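Local coordinates for MccB protein (Escherichia coli, PDB 6OM4) that takes part in making the nucleotide-peptide antibiotic microcin C7 and, as an E1-like ThiF-family enzyme, probably adenylates its formylated peptide precursor, at residues A[159-164]-A[168-173]; A[201-204]-A[208-211]. One frame throughout, in Å; residues are numbered along the deposited sequence.

Contact 1 of 2, residues A[159-164]-A[168-173]; sequences VLFSED and KNKTEV. With ND7 (5'-O-[(S)-amino(hydroxy)phosphoryl]adenosine), chain M; POP (pyrophosphate 2-), chain G.
The phenyl ring of F161 is met at a slant by two residues of the first turn of helix 170-181. V173 meets the CD1-CE1 side of the ring, where its CG1 lies 3.6 Å from F161 CD1. K170 meets the neighbouring CZ-CE2 corner, where its CG lies 3.7 Å from F161 CZ. The K170 and F161 side chains cross at about a right angle. CG1 of V173 stands anti to its backbone N (chi1 179°), which turns this methyl to the ring and to the backbone of L160. K170 is extended beyond CG, and this straight chain carries NZ past the ring to the ligands. The segments belong to the nucleotide-binding part of a ThiF-family, Rossmann-like domain: the loop after strand 141-146 folds back on the start of helix 170-181. K170 NZ bonds to the pyrophosphate at O6 (2.9 Å) and to ND7 at O3' (3.0 Å). It also bonds to Q158 OE1, and weakly to D148 OD2. The K170 side chain touches N154 too, and a magnesium ion lies about 4 Å from it. At the start of the helix, N169 N bonds to E172 OE1 at 2.9 Å, on the anti side of the carboxylate. L160 packs on helix 125-136 and on I174, E177 and L178 of helix 170-181.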
loop_
_atom_site.group_PDB
_atom_site.type_symbol
_atom_site.label_atom_id
_atom_site.label_comp_id
_atom_site.label_asym_id
_atom_site.label_seq_id
_atom_site.Cartn_x
_atom_site.Cartn_y
_atom_site.Cartn_z
ATOM N N VAL A 159 -12.453 -8.460 8.867
ATOM C CA VAL A 159 -12.168 -8.100 10.225
ATOM C C VAL A 159 -13.169 -7.082 10.772
ATOM O O VAL A 159 -13.303 -6.970 11.947
ATOM C CB VAL A 159 -10.713 -7.598 10.345
ATOM C CG1 VAL A 159 -10.456 -6.312 9.584
ATOM C CG2 VAL A 159 -10.313 -7.479 11.797
ATOM N N LEU A 160 -13.847 -6.327 9.897
ATOM C CA LEU A 160 -14.795 -5.352 10.402
ATOM C C LEU A 160 -16.160 -5.945 10.750
ATOM O O LEU A 160 -16.972 -5.223 11.426
ATOM C CB LEU A 160 -14.950 -4.253 9.377
ATOM C CG LEU A 160 -13.668 -3.525 8.992
ATOM C CD1 LEU A 160 -13.987 -2.522 7.913
ATOM C CD2 LEU A 160 -13.033 -2.858 10.201
ATOM N N PHE A 161 -16.349 -7.254 10.523
ATOM C CA PHE A 161 -17.638 -7.909 10.707
ATOM C C PHE A 161 -17.629 -8.714 12.013
ATOM O O PHE A 161 -16.656 -9.349 12.357
ATOM C CB PHE A 161 -18.003 -8.818 9.534
ATOM C CG PHE A 161 -18.046 -8.164 8.170
ATOM C CD1 PHE A 161 -18.333 -6.826 8.045
ATOM C CD2 PHE A 161 -17.831 -8.909 7.017
ATOM C CE1 PHE A 161 -18.372 -6.225 6.790
ATOM C CE2 PHE A 161 -17.837 -8.304 5.767
ATOM C CZ PHE A 161 -18.123 -6.971 5.658
ATOM N N SER A 162 -18.769 -8.684 12.693
ATOM C CA SER A 162 -19.004 -9.468 13.941
ATOM C C SER A 162 -20.119 -10.497 13.709
ATOM O O SER A 162 -20.829 -10.476 12.664
ATOM C CB SER A 162 -19.339 -8.514 15.051
ATOM O OG SER A 162 -18.187 -7.748 15.364
ATOM N N GLU A 163 -20.304 -11.398 14.687
ATOM C CA GLU A 163 -21.313 -12.409 14.562
ATOM C C GLU A 163 -22.678 -11.755 14.389
ATOM O O GLU A 163 -23.522 -12.320 13.668
ATOM C CB GLU A 163 -21.357 -13.342 15.777
ATOM C CG GLU A 163 -20.182 -14.288 15.841
ATOM C CD GLU A 163 -20.115 -15.103 17.122
ATOM O OE1 GLU A 163 -20.856 -14.746 18.081
ATOM O OE2 GLU A 163 -19.305 -16.054 17.184
ATOM N N ASP A 164 -22.901 -10.643 15.108
ATOM C CA ASP A 164 -24.185 -9.924 15.106
ATOM C C ASP A 164 -24.485 -9.320 13.741
ATOM O O ASP A 164 -25.642 -8.865 13.513
ATOM C CB ASP A 164 -24.232 -8.753 16.092
ATOM C CG ASP A 164 -25.147 -9.048 17.259
ATOM O OD1 ASP A 164 -24.860 -10.024 17.989
ATOM O OD2 ASP A 164 -26.175 -8.347 17.386
ATOM N N LYS A 168 -26.411 -9.008 7.241
ATOM C CA LYS A 168 -26.450 -7.604 6.869
ATOM C C LYS A 168 -25.599 -7.395 5.620
ATOM O O LYS A 168 -24.842 -8.285 5.215
ATOM C CB LYS A 168 -25.910 -6.709 7.991
ATOM C CG LYS A 168 -26.762 -6.626 9.251
ATOM C CD LYS A 168 -26.162 -5.676 10.263
ATOM C CE LYS A 168 -27.141 -4.639 10.768
ATOM N NZ LYS A 168 -27.983 -5.183 11.855
ATOM N N ASN A 169 -25.745 -6.221 5.001
ATOM C CA ASN A 169 -25.019 -5.925 3.768
ATOM C C ASN A 169 -23.577 -5.566 4.147
ATOM O O ASN A 169 -23.330 -4.890 5.159
ATOM C CB ASN A 169 -25.731 -4.829 2.972
ATOM C CG ASN A 169 -26.821 -5.382 2.076
ATOM O OD1 ASN A 169 -27.197 -6.555 2.154
ATOM N ND2 ASN A 169 -27.331 -4.544 1.200
ATOM N N LYS A 170 -22.606 -6.006 3.342
ATOM C CA LYS A 170 -21.207 -5.676 3.615
ATOM C C LYS A 170 -20.942 -4.170 3.563
ATOM O O LYS A 170 -20.233 -3.630 4.455
ATOM C CB LYS A 170 -20.292 -6.413 2.629
ATOM C CG LYS A 170 -20.334 -7.908 2.821
ATOM C CD LYS A 170 -19.227 -8.622 2.096
ATOM C CE LYS A 170 -19.349 -10.111 2.282
ATOM N NZ LYS A 170 -18.211 -10.803 1.643
ATOM N N THR A 171 -21.472 -3.464 2.552
ATOM C CA THR A 171 -21.140 -2.046 2.444
ATOM C C THR A 171 -21.624 -1.305 3.696
ATOM O O THR A 171 -20.966 -0.383 4.135
ATOM C CB THR A 171 -21.650 -1.426 1.131
ATOM O OG1 THR A 171 -23.074 -1.505 1.135
ATOM C CG2 THR A 171 -21.096 -2.127 -0.090
ATOM N N GLU A 172 -22.791 -1.686 4.244
ATOM C CA GLU A 172 -23.381 -0.926 5.326
ATOM C C GLU A 172 -22.581 -1.159 6.625
ATOM O O GLU A 172 -22.342 -0.248 7.370
ATOM C CB GLU A 172 -24.853 -1.281 5.503
ATOM C CG GLU A 172 -25.077 -2.421 6.447
ATOM C CD GLU A 172 -26.537 -2.766 6.641
ATOM O OE1 GLU A 172 -27.013 -3.785 6.040
ATOM O OE2 GLU A 172 -27.199 -1.995 7.371
ATOM N N VAL A 173 -22.084 -2.381 6.846
ATOM C CA VAL A 173 -21.310 -2.632 8.023
ATOM C C VAL A 173 -19.897 -2.046 7.911
ATOM O O VAL A 173 -19.422 -1.472 8.879
ATOM C CB VAL A 173 -21.303 -4.123 8.347
ATOM C CG1 VAL A 173 -20.473 -4.417 9.580
ATOM C CG2 VAL A 173 -22.730 -4.608 8.501
HETATM O O1A ND7 M . -14.261 -13.330 -1.652
HETATM P PA ND7 M . -13.423 -12.214 -1.096
HETATM O O2A ND7 M . -13.047 -12.276 0.378
HETATM N N3A ND7 M . -12.013 -12.251 -2.042
HETATM O "O5'" ND7 M . -14.070 -10.781 -1.302
HETATM C "C5'" ND7 M . -14.498 -10.463 -2.661
HETATM C "C4'" ND7 M . -15.587 -9.372 -2.496
HETATM C "C3'" ND7 M . -16.894 -10.050 -1.961
HETATM O "O3'" ND7 M . -17.432 -9.386 -0.884
HETATM C "C2'" ND7 M . -17.761 -10.124 -3.289
HETATM O "O2'" ND7 M . -19.195 -9.933 -2.976
HETATM C "C1'" ND7 M . -17.350 -9.091 -4.037
HETATM O "O4'" ND7 M . -15.784 -8.878 -3.678
HETATM N N9 ND7 M . -17.376 -9.257 -5.462
HETATM C C4 ND7 M . -17.928 -8.391 -6.356
HETATM C C5 ND7 M . -17.724 -8.898 -7.590
HETATM N N7 ND7 M . -17.041 -10.059 -7.465
HETATM C C8 ND7 M . -16.827 -10.250 -6.178
HETATM N N3 ND7 M . -18.588 -7.227 -6.178
HETATM C C2 ND7 M . -19.017 -6.578 -7.218
HETATM N N1 ND7 M . -18.846 -7.064 -8.452
HETATM C C6 ND7 M . -18.209 -8.185 -8.666
HETATM N N6 ND7 M . -18.038 -8.691 -10.016
HETATM P P1 POP G . -16.019 -16.336 0.200
HETATM O O1 POP G . -15.074 -16.946 1.236
HETATM O O2 POP G . -15.374 -16.139 -1.161
HETATM O O3 POP G . -17.399 -16.974 0.109
HETATM O O POP G . -16.233 -14.882 0.841
HETATM P P2 POP G . -16.989 -13.625 0.125
HETATM O O4 POP G . -16.222 -12.399 0.526
HETATM O O5 POP G . -17.025 -13.847 -1.352
HETATM O O6 POP G . -18.315 -13.524 0.743
#

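Contact 2 of 2, residues A[201-204]-A[208-211]; sequences HKVP and IWVV
Strand 208-211 is an inner strand of the mixed sheet of the ThiF domain, and the loop that leads into it turns back to meet one of its side chains. Segment 201-204 touches the strand through V203 and P204, and W209 receives both. CG1 of V203 sits over one face of the indole, 3.7 Å from the centroid of the W209 six-membered ring. It stands 27° off the ring normal, a CH-pi contact displaced toward the rim. The closest apolar pair is V203 CG1 to W209 CZ2, at 3.2 Å, which is tight. With CG1 anti to the backbone N (chi1 177°), this methyl is the branch laid on the indole, and CB follows it close to CZ2. In the parallel part of this Rossmann-like sheet, strand 208-211 runs between 117-121 and 234-240. Both V203 and W209 also touch V119 of the first of these neighbours. The indole edge is used as well. W209 NE1 donates to the backbone O of P204 at 3.0 Å, with an N-H...O angle of 145°, so the bond is clearly bent. The acceptor lies somewhat out of the indole plane. This bond satisfies the indole N-H of a buried residue and ties the loop backbone to the strand. V203 also packs on L192, and its side chain lies about 4 Å from that of I194, an ATP-binding residue.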
loop_
_atom_site.group_PDB
_atom_site.type_symbol
_atom_site.label_atom_id
_atom_site.label_comp_id
_atom_site.label_asym_id
_atom_site.label_seq_id
_atom_site.Cartn_x
_atom_site.Cartn_y
_atom_site.Cartn_z
ATOM N N HIS A 201 -19.240 1.329 -16.053
ATOM C CA HIS A 201 -19.674 2.708 -16.227
ATOM C C HIS A 201 -20.367 3.257 -14.970
ATOM O O HIS A 201 -20.492 4.476 -14.862
ATOM C CB HIS A 201 -20.584 2.850 -17.475
ATOM C CG HIS A 201 -19.863 2.551 -18.746
ATOM N ND1 HIS A 201 -18.899 3.395 -19.261
ATOM C CD2 HIS A 201 -19.920 1.492 -19.583
ATOM C CE1 HIS A 201 -18.390 2.859 -20.348
ATOM N NE2 HIS A 201 -19.003 1.708 -20.582
ATOM N N LYS A 202 -20.849 2.383 -14.069
ATOM C CA LYS A 202 -21.552 2.798 -12.855
ATOM C C LYS A 202 -20.564 3.092 -11.715
ATOM O O LYS A 202 -20.969 3.522 -10.625
ATOM C CB LYS A 202 -22.540 1.724 -12.377
ATOM C CG LYS A 202 -23.814 1.596 -13.206
ATOM C CD LYS A 202 -23.851 0.372 -14.094
ATOM C CE LYS A 202 -25.230 0.020 -14.619
ATOM N NZ LYS A 202 -25.941 -0.902 -13.708
ATOM N N VAL A 203 -19.272 2.816 -11.927
ATOM C CA VAL A 203 -18.274 3.012 -10.886
ATOM C C VAL A 203 -17.673 4.406 -11.027
ATOM O O VAL A 203 -17.119 4.739 -12.080
ATOM C CB VAL A 203 -17.191 1.923 -10.955
ATOM C CG1 VAL A 203 -16.117 2.159 -9.912
ATOM C CG2 VAL A 203 -17.768 0.520 -10.820
ATOM N N PRO A 204 -17.756 5.260 -9.986
ATOM C CA PRO A 204 -17.286 6.639 -10.085
ATOM C C PRO A 204 -15.770 6.734 -10.303
ATOM O O PRO A 204 -15.034 5.850 -9.907
ATOM C CB PRO A 204 -17.677 7.306 -8.768
ATOM C CG PRO A 204 -18.688 6.350 -8.147
ATOM C CD PRO A 204 -18.362 4.962 -8.680
ATOM N N ILE A 208 -7.848 6.674 -7.265
ATOM C CA ILE A 208 -7.452 5.291 -7.536
ATOM C C ILE A 208 -8.618 4.363 -7.166
ATOM O O ILE A 208 -9.408 4.653 -6.226
ATOM C CB ILE A 208 -6.146 4.932 -6.793
ATOM C CG1 ILE A 208 -5.643 3.564 -7.250
ATOM C CG2 ILE A 208 -6.321 5.041 -5.274
ATOM C CD1 ILE A 208 -4.189 3.283 -6.903
ATOM N N TRP A 209 -8.759 3.290 -7.943
ATOM C CA TRP A 209 -9.588 2.177 -7.594
ATOM C C TRP A 209 -8.745 1.085 -6.934
ATOM O O TRP A 209 -7.735 0.615 -7.506
ATOM C CB TRP A 209 -10.234 1.577 -8.845
ATOM C CG TRP A 209 -11.265 2.434 -9.514
ATOM C CD1 TRP A 209 -11.660 3.704 -9.233
ATOM C CD2 TRP A 209 -12.046 1.997 -10.636
ATOM N NE1 TRP A 209 -12.667 4.083 -10.101
ATOM C CE2 TRP A 209 -12.882 3.069 -11.001
ATOM C CE3 TRP A 209 -12.099 0.798 -11.353
ATOM C CZ2 TRP A 209 -13.803 2.944 -12.051
ATOM C CZ3 TRP A 209 -13.000 0.678 -12.388
ATOM C CH2 TRP A 209 -13.791 1.759 -12.764
ATOM N N VAL A 210 -9.279 0.566 -5.825
ATOM C CA VAL A 210 -8.790 -0.630 -5.250
ATOM C C VAL A 210 -9.661 -1.759 -5.791
ATOM O O VAL A 210 -10.837 -1.831 -5.467
ATOM C CB VAL A 210 -8.831 -0.594 -3.713
ATOM C CG1 VAL A 210 -8.463 -1.960 -3.138
ATOM C CG2 VAL A 210 -7.938 0.522 -3.152
ATOM N N VAL A 211 -9.050 -2.659 -6.550
ATOM C CA VAL A 211 -9.773 -3.712 -7.224
ATOM C C VAL A 211 -9.615 -4.987 -6.395
ATOM O O VAL A 211 -8.593 -5.693 -6.487
ATOM C CB VAL A 211 -9.321 -3.894 -8.685
ATOM C CG1 VAL A 211 -10.149 -4.950 -9.372
ATOM C CG2 VAL A 211 -9.375 -2.574 -9.433
#

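How the contacts relate
Both contacts lie in the ThiF-family region and come in series along the chain: 159-173 is complete before 201-211 begins. Their centres are about 21 Å apart and their nearest atoms about 11 Å, so they do not touch. Strand 186-191, at one border of the mixed sheet, follows helix 170-181 and precedes the loop of contact 2. Strand 208-211 then takes an inner place in the same sheet. Contact 1 holds a direct ligand-binding residue, K170. Contact 2 lies next to the pocket and joins its loop to the inner strand: V203 stays about 8 Å from ND7 and neighbours I194, whose backbone O bonds to ND7.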